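Local atomic coordinates of transferrin (PDB entry 6WB6), a protein that binds a single ferric ion per molecule together with a carbonate anion and transports iron in the insect Manduca sexta. Residues 78-83 / 271-276; 359-364 / 625-630; 116-121 / 166-171; 355-360 / 384-389. One frame throughout, in Å; residues are numbered along the deposited sequence.

Contact 1 of 4, residues 78-83 / 271-276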
loop_
_atom_site.group_PDB
_atom_site.type_symbol
_atom_site.label_atom_id
_atom_site.label_comp_id
_atom_site.label_asym_id
_atom_site.label_seq_id
_atom_site.Cartn_x
_atom_site.Cartn_y
_atom_site.Cartn_z
ATOM N N TYR A 78 25.819 -2.233 2.032
ATOM C CA TYR A 78 25.558 -3.602 1.605
ATOM C C TYR A 78 25.671 -3.690 0.085
ATOM O O TYR A 78 24.928 -3.017 -0.642
ATOM C CB TYR A 78 24.164 -4.038 2.050
ATOM C CG TYR A 78 23.966 -4.179 3.545
ATOM C CD1 TYR A 78 25.055 -4.221 4.415
ATOM C CD2 TYR A 78 22.689 -4.269 4.084
ATOM C CE1 TYR A 78 24.874 -4.360 5.779
ATOM C CE2 TYR A 78 22.494 -4.416 5.451
ATOM C CZ TYR A 78 23.587 -4.452 6.292
ATOM O OH TYR A 78 23.415 -4.596 7.652
ATOM N N ARG A 79 26.592 -4.518 -0.395
ATOM C CA ARG A 79 26.873 -4.635 -1.813
ATOM C C ARG A 79 26.677 -6.088 -2.243
ATOM O O ARG A 79 26.291 -6.939 -1.450
ATOM C CB ARG A 79 28.289 -4.135 -2.104
ATOM C CG ARG A 79 28.523 -2.727 -1.593
ATOM C CD ARG A 79 29.905 -2.243 -1.947
ATOM N NE ARG A 79 30.054 -0.805 -1.767
ATOM C CZ ARG A 79 31.202 -0.167 -1.957
ATOM N NH1 ARG A 79 32.288 -0.831 -2.325
ATOM N NH2 ARG A 79 31.272 1.125 -1.795
ATOM N N THR A 80 26.934 -6.368 -3.518
ATOM C CA THR A 80 26.863 -7.731 -4.020
ATOM C C THR A 80 28.265 -8.317 -4.063
ATOM O O THR A 80 29.261 -7.595 -4.135
ATOM C CB THR A 80 26.264 -7.791 -5.421
ATOM O OG1 THR A 80 27.023 -6.924 -6.261
ATOM C CG2 THR A 80 24.778 -7.400 -5.419
ATOM N N ASP A 81 28.329 -9.648 -4.037
ATOM C CA ASP A 81 29.600 -10.325 -4.266
ATOM C C ASP A 81 30.034 -10.178 -5.712
ATOM O O ASP A 81 31.235 -10.181 -5.997
ATOM C CB ASP A 81 29.475 -11.788 -3.851
ATOM C CG ASP A 81 29.514 -11.958 -2.331
ATOM O OD1 ASP A 81 30.437 -11.412 -1.687
ATOM O OD2 ASP A 81 28.624 -12.618 -1.772
ATOM N N GLU A 82 29.073 -9.983 -6.620
ATOM C CA GLU A 82 29.384 -9.735 -8.019
ATOM C C GLU A 82 30.035 -8.376 -8.202
ATOM O O GLU A 82 30.939 -8.228 -9.032
ATOM C CB GLU A 82 28.103 -9.839 -8.848
ATOM C CG GLU A 82 28.312 -9.848 -10.322
ATOM C CD GLU A 82 27.048 -10.238 -11.061
ATOM O OE1 GLU A 82 25.967 -10.228 -10.427
ATOM O OE2 GLU A 82 27.133 -10.568 -12.267
ATOM N N GLU A 83 29.604 -7.373 -7.436
ATOM C CA GLU A 83 30.132 -6.011 -7.549
ATOM C C GLU A 83 30.547 -5.456 -6.185
ATOM O O GLU A 83 30.067 -4.406 -5.743
ATOM C CB GLU A 83 29.092 -5.106 -8.208
ATOM C CG GLU A 83 28.800 -5.447 -9.662
ATOM C CD GLU A 83 27.767 -4.528 -10.270
ATOM O OE1 GLU A 83 26.566 -4.812 -10.119
ATOM O OE2 GLU A 83 28.159 -3.503 -10.859
ATOM N N ARG A 271 21.155 4.014 -8.504
ATOM C CA ARG A 271 20.523 3.633 -7.253
ATOM C C ARG A 271 21.609 3.307 -6.234
ATOM O O ARG A 271 22.438 2.416 -6.485
ATOM C CB ARG A 271 19.607 2.457 -7.453
ATOM C CG ARG A 271 18.806 2.119 -6.244
ATOM C CD ARG A 271 17.896 1.012 -6.601
ATOM N NE ARG A 271 16.979 0.692 -5.524
ATOM C CZ ARG A 271 16.104 -0.298 -5.592
ATOM N NH1 ARG A 271 16.015 -1.046 -6.693
ATOM N NH2 ARG A 271 15.325 -0.540 -4.567
ATOM N N PRO A 272 21.681 4.020 -5.116
ATOM C CA PRO A 272 22.715 3.721 -4.131
ATOM C C PRO A 272 22.429 2.399 -3.449
ATOM O O PRO A 272 21.288 1.934 -3.405
ATOM C CB PRO A 272 22.614 4.883 -3.134
ATOM C CG PRO A 272 21.660 5.879 -3.754
ATOM C CD PRO A 272 20.762 5.064 -4.611
ATOM N N TRP A 273 23.497 1.787 -2.949
ATOM C CA TRP A 273 23.373 0.597 -2.121
ATOM C C TRP A 273 22.608 0.899 -0.851
ATOM O O TRP A 273 22.684 1.997 -0.300
ATOM C CB TRP A 273 24.738 0.088 -1.698
ATOM C CG TRP A 273 25.631 -0.429 -2.773
ATOM C CD1 TRP A 273 26.794 0.122 -3.179
ATOM C CD2 TRP A 273 25.456 -1.627 -3.533
ATOM N NE1 TRP A 273 27.367 -0.650 -4.156
ATOM C CE2 TRP A 273 26.563 -1.735 -4.394
ATOM C CE3 TRP A 273 24.466 -2.613 -3.579
ATOM C CZ2 TRP A 273 26.717 -2.795 -5.293
ATOM C CZ3 TRP A 273 24.616 -3.674 -4.483
ATOM C CH2 TRP A 273 25.737 -3.752 -5.326
ATOM N N GLN A 274 21.939 -0.122 -0.340
ATOM C CA GLN A 274 21.449 -0.075 1.019
ATOM C C GLN A 274 22.617 -0.238 1.979
ATOM O O GLN A 274 23.744 -0.574 1.585
ATOM C CB GLN A 274 20.451 -1.189 1.290
ATOM C CG GLN A 274 19.443 -1.438 0.227
ATOM C CD GLN A 274 19.127 -2.896 0.161
ATOM O OE1 GLN A 274 20.020 -3.714 -0.007
ATOM N NE2 GLN A 274 17.860 -3.238 0.341
ATOM N N GLY A 275 22.334 -0.031 3.263
ATOM C CA GLY A 275 23.349 -0.255 4.277
ATOM C C GLY A 275 22.864 0.033 5.682
ATOM O O GLY A 275 21.695 -0.191 6.000
ATOM N N LEU A 276 23.760 0.513 6.535
ATOM C CA LEU A 276 23.449 0.802 7.929
ATOM C C LEU A 276 23.668 2.282 8.182
ATOM O O LEU A 276 24.639 2.867 7.692
ATOM C CB LEU A 276 24.320 0.005 8.901
ATOM C CG LEU A 276 24.388 -1.505 8.715
ATOM C CD1 LEU A 276 25.563 -2.066 9.535
ATOM C CD2 LEU A 276 23.045 -2.104 9.123
#

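Contact 2 of 4, residues 359-364 / 625-630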
loop_
_atom_site.group_PDB
_atom_site.type_symbol
_atom_site.label_atom_id
_atom_site.label_comp_id
_atom_site.label_asym_id
_atom_site.label_seq_id
_atom_site.Cartn_x
_atom_site.Cartn_y
_atom_site.Cartn_z
ATOM N N SER A 359 -6.938 13.506 16.248
ATOM C CA SER A 359 -6.208 13.463 17.506
ATOM C C SER A 359 -4.744 13.757 17.244
ATOM O O SER A 359 -4.265 13.653 16.107
ATOM C CB SER A 359 -6.371 12.110 18.195
ATOM O OG SER A 359 -5.618 11.113 17.548
ATOM N N ASN A 360 -4.041 14.128 18.334
ATOM C CA ASN A 360 -2.613 14.411 18.257
ATOM C C ASN A 360 -1.823 13.166 17.861
ATOM O O ASN A 360 -0.845 13.257 17.109
ATOM C CB ASN A 360 -2.074 14.946 19.594
ATOM C CG ASN A 360 -2.613 16.311 19.947
ATOM O OD1 ASN A 360 -3.065 17.053 19.088
ATOM N ND2 ASN A 360 -2.555 16.652 21.229
ATOM N N VAL A 361 -2.183 12.006 18.408
ATOM C CA VAL A 361 -1.478 10.795 18.010
ATOM C C VAL A 361 -1.719 10.530 16.529
ATOM O O VAL A 361 -0.787 10.261 15.773
ATOM C CB VAL A 361 -1.882 9.591 18.883
ATOM C CG1 VAL A 361 -3.338 9.315 18.834
ATOM C CG2 VAL A 361 -1.128 8.352 18.429
ATOM N N ALA A 362 -2.971 10.632 16.087
ATOM C CA ALA A 362 -3.256 10.436 14.668
ATOM C C ALA A 362 -2.521 11.453 13.809
ATOM O O ALA A 362 -1.959 11.100 12.762
ATOM C CB ALA A 362 -4.749 10.501 14.437
ATOM N N LEU A 363 -2.487 12.714 14.239
ATOM C CA LEU A 363 -1.656 13.692 13.547
ATOM C C LEU A 363 -0.211 13.209 13.427
ATOM O O LEU A 363 0.424 13.365 12.384
ATOM C CB LEU A 363 -1.681 15.026 14.276
ATOM C CG LEU A 363 -0.893 16.148 13.619
ATOM C CD1 LEU A 363 -1.401 16.382 12.239
ATOM C CD2 LEU A 363 -1.007 17.436 14.467
ATOM N N SER A 364 0.355 12.687 14.513
ATOM C CA SER A 364 1.747 12.276 14.432
ATOM C C SER A 364 1.902 11.044 13.548
ATOM O O SER A 364 2.910 10.924 12.847
ATOM C CB SER A 364 2.309 12.024 15.822
ATOM O OG SER A 364 1.476 11.124 16.510
ATOM N N LEU A 625 2.343 4.375 19.346
ATOM C CA LEU A 625 2.500 4.807 20.737
ATOM C C LEU A 625 1.414 4.213 21.618
ATOM O O LEU A 625 0.621 4.922 22.235
ATOM C CB LEU A 625 2.483 6.321 20.859
ATOM C CG LEU A 625 3.516 7.036 20.011
ATOM C CD1 LEU A 625 3.129 8.512 19.833
ATOM C CD2 LEU A 625 4.873 6.861 20.663
ATOM N N LYS A 626 1.369 2.886 21.643
ATOM C CA LYS A 626 0.435 2.124 22.480
ATOM C C LYS A 626 -1.024 2.495 22.233
ATOM O O LYS A 626 -1.877 2.232 23.081
ATOM C CB LYS A 626 0.749 2.279 23.981
ATOM C CG LYS A 626 2.047 1.562 24.425
ATOM C CD LYS A 626 2.131 1.351 25.947
ATOM C CE LYS A 626 3.497 0.802 26.385
ATOM N NZ LYS A 626 4.137 -0.031 25.338
ATOM N N ASN A 627 -1.337 3.101 21.085
ATOM C CA ASN A 627 -2.715 3.327 20.673
ATOM C C ASN A 627 -3.044 2.479 19.459
ATOM O O ASN A 627 -2.248 2.375 18.528
ATOM C CB ASN A 627 -2.968 4.790 20.343
ATOM C CG ASN A 627 -2.889 5.665 21.557
ATOM O OD1 ASN A 627 -3.847 6.316 21.893
ATOM N ND2 ASN A 627 -1.738 5.670 22.236
ATOM N N ASN A 628 -4.223 1.890 19.471
ATOM C CA ASN A 628 -4.663 1.072 18.363
ATOM C C ASN A 628 -5.638 1.836 17.493
ATOM O O ASN A 628 -6.241 2.829 17.910
ATOM C CB ASN A 628 -5.289 -0.216 18.879
ATOM C CG ASN A 628 -4.258 -1.120 19.470
ATOM O OD1 ASN A 628 -3.586 -1.855 18.745
ATOM N ND2 ASN A 628 -4.059 -1.016 20.787
ATOM N N ASN A 629 -5.753 1.374 16.250
ATOM C CA ASN A 629 -6.796 1.847 15.364
ATOM C C ASN A 629 -6.619 3.315 15.052
ATOM O O ASN A 629 -7.591 4.012 14.771
ATOM C CB ASN A 629 -8.170 1.602 15.977
ATOM C CG ASN A 629 -8.374 0.169 16.309
ATOM O OD1 ASN A 629 -7.877 -0.721 15.599
ATOM N ND2 ASN A 629 -9.072 -0.086 17.406
ATOM N N VAL A 630 -5.374 3.774 15.103
ATOM C CA VAL A 630 -5.062 5.145 14.740
ATOM C C VAL A 630 -5.112 5.260 13.219
ATOM O O VAL A 630 -4.355 4.581 12.516
ATOM C CB VAL A 630 -3.693 5.558 15.285
ATOM C CG1 VAL A 630 -3.499 7.030 15.078
ATOM C CG2 VAL A 630 -3.576 5.201 16.773
#

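Contact 3 of 4, residues 116-121 / 166-171. With CO3 (carbonate ion), chain G; CO3 (carbonate ion), chain F.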
loop_
_atom_site.group_PDB
_atom_site.type_symbol
_atom_site.label_atom_id
_atom_site.label_comp_id
_atom_site.label_asym_id
_atom_site.label_seq_id
_atom_site.Cartn_x
_atom_site.Cartn_y
_atom_site.Cartn_z
ATOM N N THR A 116 11.984 -0.614 -18.240
ATOM C CA THR A 116 11.899 -1.797 -17.393
ATOM C C THR A 116 10.470 -2.028 -16.949
ATOM O O THR A 116 9.919 -3.123 -17.102
ATOM C CB THR A 116 12.809 -1.634 -16.186
ATOM O OG1 THR A 116 12.385 -0.499 -15.421
ATOM C CG2 THR A 116 14.206 -1.441 -16.642
ATOM N N GLY A 117 9.853 -0.994 -16.396
ATOM C CA GLY A 117 8.489 -1.088 -15.942
ATOM C C GLY A 117 8.170 0.103 -15.076
ATOM O O GLY A 117 9.053 0.856 -14.667
ATOM N N VAL A 118 6.884 0.250 -14.774
ATOM C CA VAL A 118 6.437 1.433 -14.049
ATOM C C VAL A 118 7.023 1.458 -12.642
ATOM O O VAL A 118 7.178 0.424 -11.977
ATOM C CB VAL A 118 4.903 1.512 -14.000
ATOM C CG1 VAL A 118 4.311 0.460 -13.085
ATOM C CG2 VAL A 118 4.480 2.923 -13.560
ATOM N N ASN A 119 7.327 2.664 -12.182
ATOM C CA ASN A 119 7.739 2.969 -10.823
ATOM C C ASN A 119 9.092 2.386 -10.481
ATOM O O ASN A 119 9.452 2.321 -9.313
ATOM C CB ASN A 119 6.702 2.491 -9.813
ATOM C CG ASN A 119 5.419 3.277 -9.908
ATOM O OD1 ASN A 119 5.447 4.466 -10.173
ATOM N ND2 ASN A 119 4.291 2.610 -9.723
ATOM N N ARG A 120 9.850 1.965 -11.467
ATOM C CA ARG A 120 11.175 1.421 -11.221
ATOM C C ARG A 120 12.230 2.498 -11.427
ATOM O O ARG A 120 11.967 3.557 -11.999
ATOM C CB ARG A 120 11.416 0.219 -12.132
ATOM C CG ARG A 120 10.501 -0.958 -11.797
ATOM C CD ARG A 120 10.597 -2.156 -12.781
ATOM N NE ARG A 120 11.918 -2.769 -12.832
ATOM C CZ ARG A 120 12.162 -3.997 -13.301
ATOM N NH1 ARG A 120 11.156 -4.750 -13.754
ATOM N NH2 ARG A 120 13.419 -4.474 -13.326
ATOM N N ASN A 121 13.441 2.230 -10.931
ATOM C CA ASN A 121 14.450 3.287 -10.893
ATOM C C ASN A 121 15.051 3.660 -12.246
ATOM O O ASN A 121 14.912 4.807 -12.676
ATOM C CB ASN A 121 15.575 2.902 -9.944
ATOM C CG ASN A 121 15.203 3.158 -8.497
ATOM O OD1 ASN A 121 15.256 4.294 -8.025
ATOM N ND2 ASN A 121 14.784 2.116 -7.812
ATOM N N GLY A 166 3.223 -2.998 -15.815
ATOM C CA GLY A 166 3.093 -3.045 -14.372
ATOM C C GLY A 166 1.835 -2.343 -13.907
ATOM O O GLY A 166 0.970 -1.957 -14.698
ATOM N N LYS A 167 1.749 -2.166 -12.594
ATOM C CA LYS A 167 0.575 -1.564 -11.966
ATOM C C LYS A 167 0.772 -0.052 -11.930
ATOM O O LYS A 167 1.450 0.482 -11.052
ATOM C CB LYS A 167 0.365 -2.150 -10.574
ATOM C CG LYS A 167 0.126 -3.651 -10.537
ATOM C CD LYS A 167 -0.677 -4.161 -11.720
ATOM C CE LYS A 167 -1.499 -5.410 -11.393
ATOM N NZ LYS A 167 -0.699 -6.662 -11.421
ATOM N N TRP A 168 0.200 0.631 -12.913
ATOM C CA TRP A 168 0.277 2.089 -12.978
ATOM C C TRP A 168 -0.535 2.745 -11.863
ATOM O O TRP A 168 -0.166 3.811 -11.353
ATOM C CB TRP A 168 -0.254 2.567 -14.319
ATOM C CG TRP A 168 0.440 2.085 -15.513
ATOM C CD1 TRP A 168 1.493 1.209 -15.583
ATOM C CD2 TRP A 168 0.116 2.440 -16.855
ATOM N NE1 TRP A 168 1.847 1.016 -16.891
ATOM C CE2 TRP A 168 1.017 1.758 -17.697
ATOM C CE3 TRP A 168 -0.847 3.290 -17.429
ATOM C CZ2 TRP A 168 0.973 1.887 -19.088
ATOM C CZ3 TRP A 168 -0.899 3.414 -18.776
ATOM C CH2 TRP A 168 0.016 2.728 -19.611
ATOM N N SER A 169 -1.668 2.147 -11.521
ATOM C CA SER A 169 -2.450 2.532 -10.369
ATOM C C SER A 169 -2.642 1.340 -9.450
ATOM O O SER A 169 -2.894 0.234 -9.933
ATOM C CB SER A 169 -3.837 3.070 -10.767
ATOM O OG SER A 169 -4.679 3.088 -9.631
ATOM N N PRO A 170 -2.600 1.543 -8.128
ATOM C CA PRO A 170 -3.022 0.478 -7.214
ATOM C C PRO A 170 -4.494 0.163 -7.305
ATOM O O PRO A 170 -4.918 -0.860 -6.755
ATOM C CB PRO A 170 -2.666 1.040 -5.834
ATOM C CG PRO A 170 -2.829 2.522 -5.996
ATOM C CD PRO A 170 -2.387 2.825 -7.424
ATOM N N ASP A 171 -5.291 0.990 -7.970
ATOM C CA ASP A 171 -6.702 0.689 -8.100
ATOM C C ASP A 171 -6.918 -0.052 -9.407
ATOM O O ASP A 171 -6.656 0.516 -10.478
ATOM C CB ASP A 171 -7.562 1.948 -8.059
ATOM C CG ASP A 171 -9.037 1.637 -8.274
ATOM O OD1 ASP A 171 -9.613 0.861 -7.464
ATOM O OD2 ASP A 171 -9.610 2.160 -9.251
HETATM C C CO3 G . 14.758 -0.522 -12.398
HETATM O O1 CO3 G . 14.199 -1.648 -12.073
HETATM O O2 CO3 G . 14.229 0.123 -13.373
HETATM O O3 CO3 G . 15.791 -0.019 -11.792
HETATM C C CO3 F . 13.397 -1.450 -8.927
HETATM O O1 CO3 F . 12.378 -1.364 -8.128
HETATM O O2 CO3 F . 13.987 -2.636 -9.194
HETATM O O3 CO3 F . 13.806 -0.310 -9.438
HETATM O O HOH W 1 1.860 4.269 -9.647
HETATM O O HOH W 2 3.585 -0.389 -9.583
#

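Contact 4 of 4, residues 355-360 / 384-389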
loop_
_atom_site.group_PDB
_atom_site.type_symbol
_atom_site.label_atom_id
_atom_site.label_comp_id
_atom_site.label_asym_id
_atom_site.label_seq_id
_atom_site.Cartn_x
_atom_site.Cartn_y
_atom_site.Cartn_z
ATOM N N LEU A 355 -5.246 14.823 4.555
ATOM C CA LEU A 355 -6.079 13.915 5.328
ATOM C C LEU A 355 -6.421 14.587 6.645
ATOM O O LEU A 355 -5.532 15.106 7.323
ATOM C CB LEU A 355 -5.368 12.596 5.609
ATOM C CG LEU A 355 -6.092 11.705 6.629
ATOM C CD1 LEU A 355 -7.442 11.266 6.135
ATOM C CD2 LEU A 355 -5.227 10.502 7.025
ATOM N N CYS A 356 -7.693 14.567 7.006
ATOM C CA CYS A 356 -8.116 15.152 8.267
ATOM C C CYS A 356 -8.058 14.077 9.343
ATOM O O CYS A 356 -8.559 12.965 9.144
ATOM C CB CYS A 356 -9.521 15.731 8.164
ATOM S SG CYS A 356 -9.932 16.714 9.658
ATOM N N VAL A 357 -7.392 14.394 10.451
ATOM C CA VAL A 357 -7.254 13.499 11.589
ATOM C C VAL A 357 -7.886 14.162 12.808
ATOM O O VAL A 357 -8.023 15.384 12.877
ATOM C CB VAL A 357 -5.779 13.166 11.864
ATOM C CG1 VAL A 357 -5.131 12.567 10.625
ATOM C CG2 VAL A 357 -5.042 14.416 12.273
ATOM N N THR A 358 -8.250 13.338 13.789
ATOM C CA THR A 358 -9.008 13.808 14.942
ATOM C C THR A 358 -8.253 13.704 16.260
ATOM O O THR A 358 -8.884 13.818 17.311
ATOM C CB THR A 358 -10.315 13.032 15.090
ATOM O OG1 THR A 358 -10.032 11.635 15.191
ATOM C CG2 THR A 358 -11.234 13.271 13.906
ATOM N N SER A 359 -6.938 13.506 16.248
ATOM C CA SER A 359 -6.208 13.463 17.506
ATOM C C SER A 359 -4.744 13.757 17.244
ATOM O O SER A 359 -4.265 13.653 16.107
ATOM C CB SER A 359 -6.371 12.110 18.195
ATOM O OG SER A 359 -5.618 11.113 17.548
ATOM N N ASN A 360 -4.041 14.128 18.334
ATOM C CA ASN A 360 -2.613 14.411 18.257
ATOM C C ASN A 360 -1.823 13.166 17.861
ATOM O O ASN A 360 -0.845 13.257 17.109
ATOM C CB ASN A 360 -2.074 14.946 19.594
ATOM C CG ASN A 360 -2.613 16.311 19.947
ATOM O OD1 ASN A 360 -3.065 17.053 19.088
ATOM N ND2 ASN A 360 -2.555 16.652 21.229
ATOM N N CYS A 384 -1.324 16.590 6.609
ATOM C CA CYS A 384 -2.069 16.180 7.786
ATOM C C CYS A 384 -2.702 17.410 8.426
ATOM O O CYS A 384 -2.009 18.393 8.713
ATOM C CB CYS A 384 -1.131 15.464 8.769
ATOM S SG CYS A 384 -0.229 14.089 7.996
ATOM N N VAL A 385 -4.008 17.351 8.647
ATOM C CA VAL A 385 -4.772 18.465 9.195
ATOM C C VAL A 385 -5.656 17.941 10.316
ATOM O O VAL A 385 -6.322 16.911 10.165
ATOM C CB VAL A 385 -5.617 19.156 8.116
ATOM C CG1 VAL A 385 -6.599 20.128 8.752
ATOM C CG2 VAL A 385 -4.695 19.882 7.142
ATOM N N GLN A 386 -5.675 18.654 11.435
ATOM C CA GLN A 386 -6.248 18.127 12.666
ATOM C C GLN A 386 -7.444 18.952 13.117
ATOM O O GLN A 386 -7.326 20.157 13.366
ATOM C CB GLN A 386 -5.214 18.081 13.782
ATOM C CG GLN A 386 -5.624 17.109 14.894
ATOM C CD GLN A 386 -5.026 17.457 16.217
ATOM O OE1 GLN A 386 -4.063 18.215 16.293
ATOM N NE2 GLN A 386 -5.601 16.927 17.275
ATOM N N GLU A 387 -8.574 18.292 13.260
ATOM C CA GLU A 387 -9.740 18.866 13.905
ATOM C C GLU A 387 -10.007 18.033 15.144
ATOM O O GLU A 387 -9.378 16.996 15.360
ATOM C CB GLU A 387 -10.952 18.884 12.965
ATOM C CG GLU A 387 -10.702 19.676 11.688
ATOM C CD GLU A 387 -10.669 21.172 11.938
ATOM O OE1 GLU A 387 -11.327 21.637 12.892
ATOM O OE2 GLU A 387 -9.956 21.868 11.198
ATOM N N ASN A 388 -10.950 18.470 15.969
ATOM C CA ASN A 388 -11.111 17.850 17.276
ATOM C C ASN A 388 -12.242 16.834 17.309
ATOM O O ASN A 388 -12.516 16.266 18.368
ATOM C CB ASN A 388 -11.292 18.928 18.348
ATOM C CG ASN A 388 -9.951 19.489 18.848
ATOM O OD1 ASN A 388 -8.885 19.206 18.284
ATOM N ND2 ASN A 388 -10.004 20.285 19.909
ATOM N N SER A 389 -12.861 16.549 16.167
ATOM C CA SER A 389 -13.838 15.475 16.102
ATOM C C SER A 389 -13.983 14.985 14.668
ATOM O O SER A 389 -13.512 15.606 13.712
ATOM C CB SER A 389 -15.200 15.938 16.601
ATOM O OG SER A 389 -15.768 16.801 15.648
#

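Contact 1 of 4, residues 78-83 / 271-276
Arg-79 lies over the indole of Trp-273, and Gly-275 over the ring of Tyr-78; these are the two apolar centres of the contact. Arg-79 CG sits 3.5 Å from the centroid of the five-membered ring of Trp-273, 10° off the normal, a CH-pi contact. CG is anti to the carbonyl carbon (chi1 -55°), and from there the chain runs extended and crosses the indole at about a right angle. At the far rim of the six-membered ring, Thr-80 OG1 lies 3.5 Å from Trp-273 CH2. A second CH-pi contact puts Gly-275 CA 4.1 Å from the Tyr-78 ring centroid. Beyond it Leu-276 CD2 packs 3.7 Å from Tyr-78 CZ.

The polar link is one backbone bond, Tyr-78 N to Gln-274 O, 2.7 Å long. It pairs neighbouring antiparallel strands 72-79 and 275-279 of a four-stranded sheet. The polar ends are held outside: Trp-273 NE1 by Ala-86 O, Tyr-78 OH by Leu-312 O, and the Arg-79 guanidinium by Glu-77 and Pro-84.

An alanine in place of Trp-273 would probably leave a gap beneath the Arg-79 methylenes and Ala-86 O without its donor. The chemistry is thus mainly apolar across the segments, with the charge of Arg-79 answered by Glu-77.

Contact 2 of 4, residues 359-364 / 625-630
The first turn of helix 360-375, part of a beta-alpha-beta unit of the second transferrin-like half, packs against the loop 625-630. Val-630 on the loop and Val-361 on the helix carry the contact. Val-630 CG1 makes the closest approach. It is anti to the backbone N (chi1 -171°) and meets the helix at Ala-362. There it lies 3.4 Å from Ala-362 CA, tighter than usual for two carbons, and 3.7 Å from Ala-362 CB. The same methyl is 4.3 Å from Val-361 CG2.

Val-361 faces the rest of the loop more loosely. Its CG2 is 4.5 Å from Leu-625 CD1, and its CG1 is 4.3 Å from Asn-627 OD1. No hydrogen bond crosses between the segments.

Polar groups are instead used locally. Ser-359 is the N-cap, and its OG accepts from Ala-362 N at 3.1 Å with an N-H...O angle of 162°. Ser-364 OG donates back to Val-361 O within the helix.

Lys-365 of the same helix adds a polar tie by donating from NZ to Val-630 O. Phe-624 touches Val-361 and Ser-364. On the sheet side, Ala-362 rests on Val-357 of strand 352-357, while Leu-363 reaches both that strand and strand 381-386.

Contact 3 of 4, residues 116-121 / 166-171
The Trp-168 indole meets Val-118 obliquely, with CD1 3.8 Å from Val-118 CB. The other flat group, the guanidinium of Arg-120, has Thr-116 CB over one face, 3.6 Å above the plane and toward the rim. At its edge, in plane, lies O1 of one carbonate. Arg-120 NE donates to that O1 at 2.7 Å with an N-H...O angle of 166°, and NH2 adds a weak bond to the same oxygen. The bend at chi3 (62°) turns NE to the carbonate. NH1 goes to Tyr-197 OH, and the group also makes a cation-pi contact with Tyr-204. A lysine in place of Arg-120 would probably lose this in-plane grip and leave Tyr-197 OH without its donor.

Thr-116 OG1 donates to O2 of the same carbonate at 2.8 Å. Asn-121 holds a second carbonate through N and ND2, both to O3.

Val-118 CG1 reaches Lys-167 O at 3.5 Å and also packs on Gly-166, where a side chain would clash with it. Two waters bridge Asn-119 ND2 to Lys-167 O and Trp-168 O.

Segment 116-121 leads into helix 121-131. Arginine, threonine and helix N-terminus together form the anion site typical of transferrins, completed by the backbone N of Val-122 and Gly-123.

Contact 4 of 4, residues 355-360 / 384-389
Leu-355 starts the parallel pairing of strands 352-357 and 381-386, the two strands of a beta-alpha-beta unit joined by helix 360-375. Its O accepts from Val-385 N at 3.0 Å. The segments of the two strands run 36° apart in direction, 4.6 Å at their closest.

Cys-356 is in register with Val-385, and its CA makes a CA-H...O contact with Val-385 O. Its SG is anti to the backbone N (chi1 -170°) and touches Glu-387 CG at 3.7 Å. The same sulfur is bonded to Cys-393 of helix 390-399.

Both backbone polar atoms of Val-357 bond to the residues either side of Gln-386. Its N donates to Val-385 O at 2.7 Å, and its O accepts from Glu-387 N at 3.0 Å. Its side chain shares a sheet face with Leu-355, Cys-384 and Gln-386. There Val-357 CG2 meets Gln-386 CG at 3.8 Å, and the two side chains cross at about a right angle.

Thr-358 leaves the strand. Its CA contacts Glu-387 O, and its CG2 packs 3.3 Å from Ser-389 O.

Beyond Ser-359, Asn-360 OD1 accepts a weak bond from Gln-386 NE2 at 3.1 Å. The extended Gln-386 chain brings its amide there, with the two amide planes 75° apart.

Cys-384 SG is tied to Cys-366 of helix 360-375. The chemistry is therefore regular backbone pairing, closed by a weak amide link at one end and stapled by disulfides to the two flanking helices.

Along the chain the order is contact 1 with contact 3 between its two segments, then contacts 4 and 2. Contacts 1 and 3 belong to the first transferrin-like half, the one that holds iron. Their centres are 23 Å apart, and they touch where Arg-271 NE meets Asn-121 ND2 beside the carbonate bound by Asn-121. Contacts 2 and 4 belong to the second half. They share Ser-359 and Asn-360, with centres 10 Å apart, and helix 360-375 lies between loop 625-630 and strands 352-357 and 381-386. Contacts 3 and 4 come no nearer than about 15 Å between nearest atoms. The first pair thus adjoins the iron and anion site, while the second pair lies away from the annotated sites.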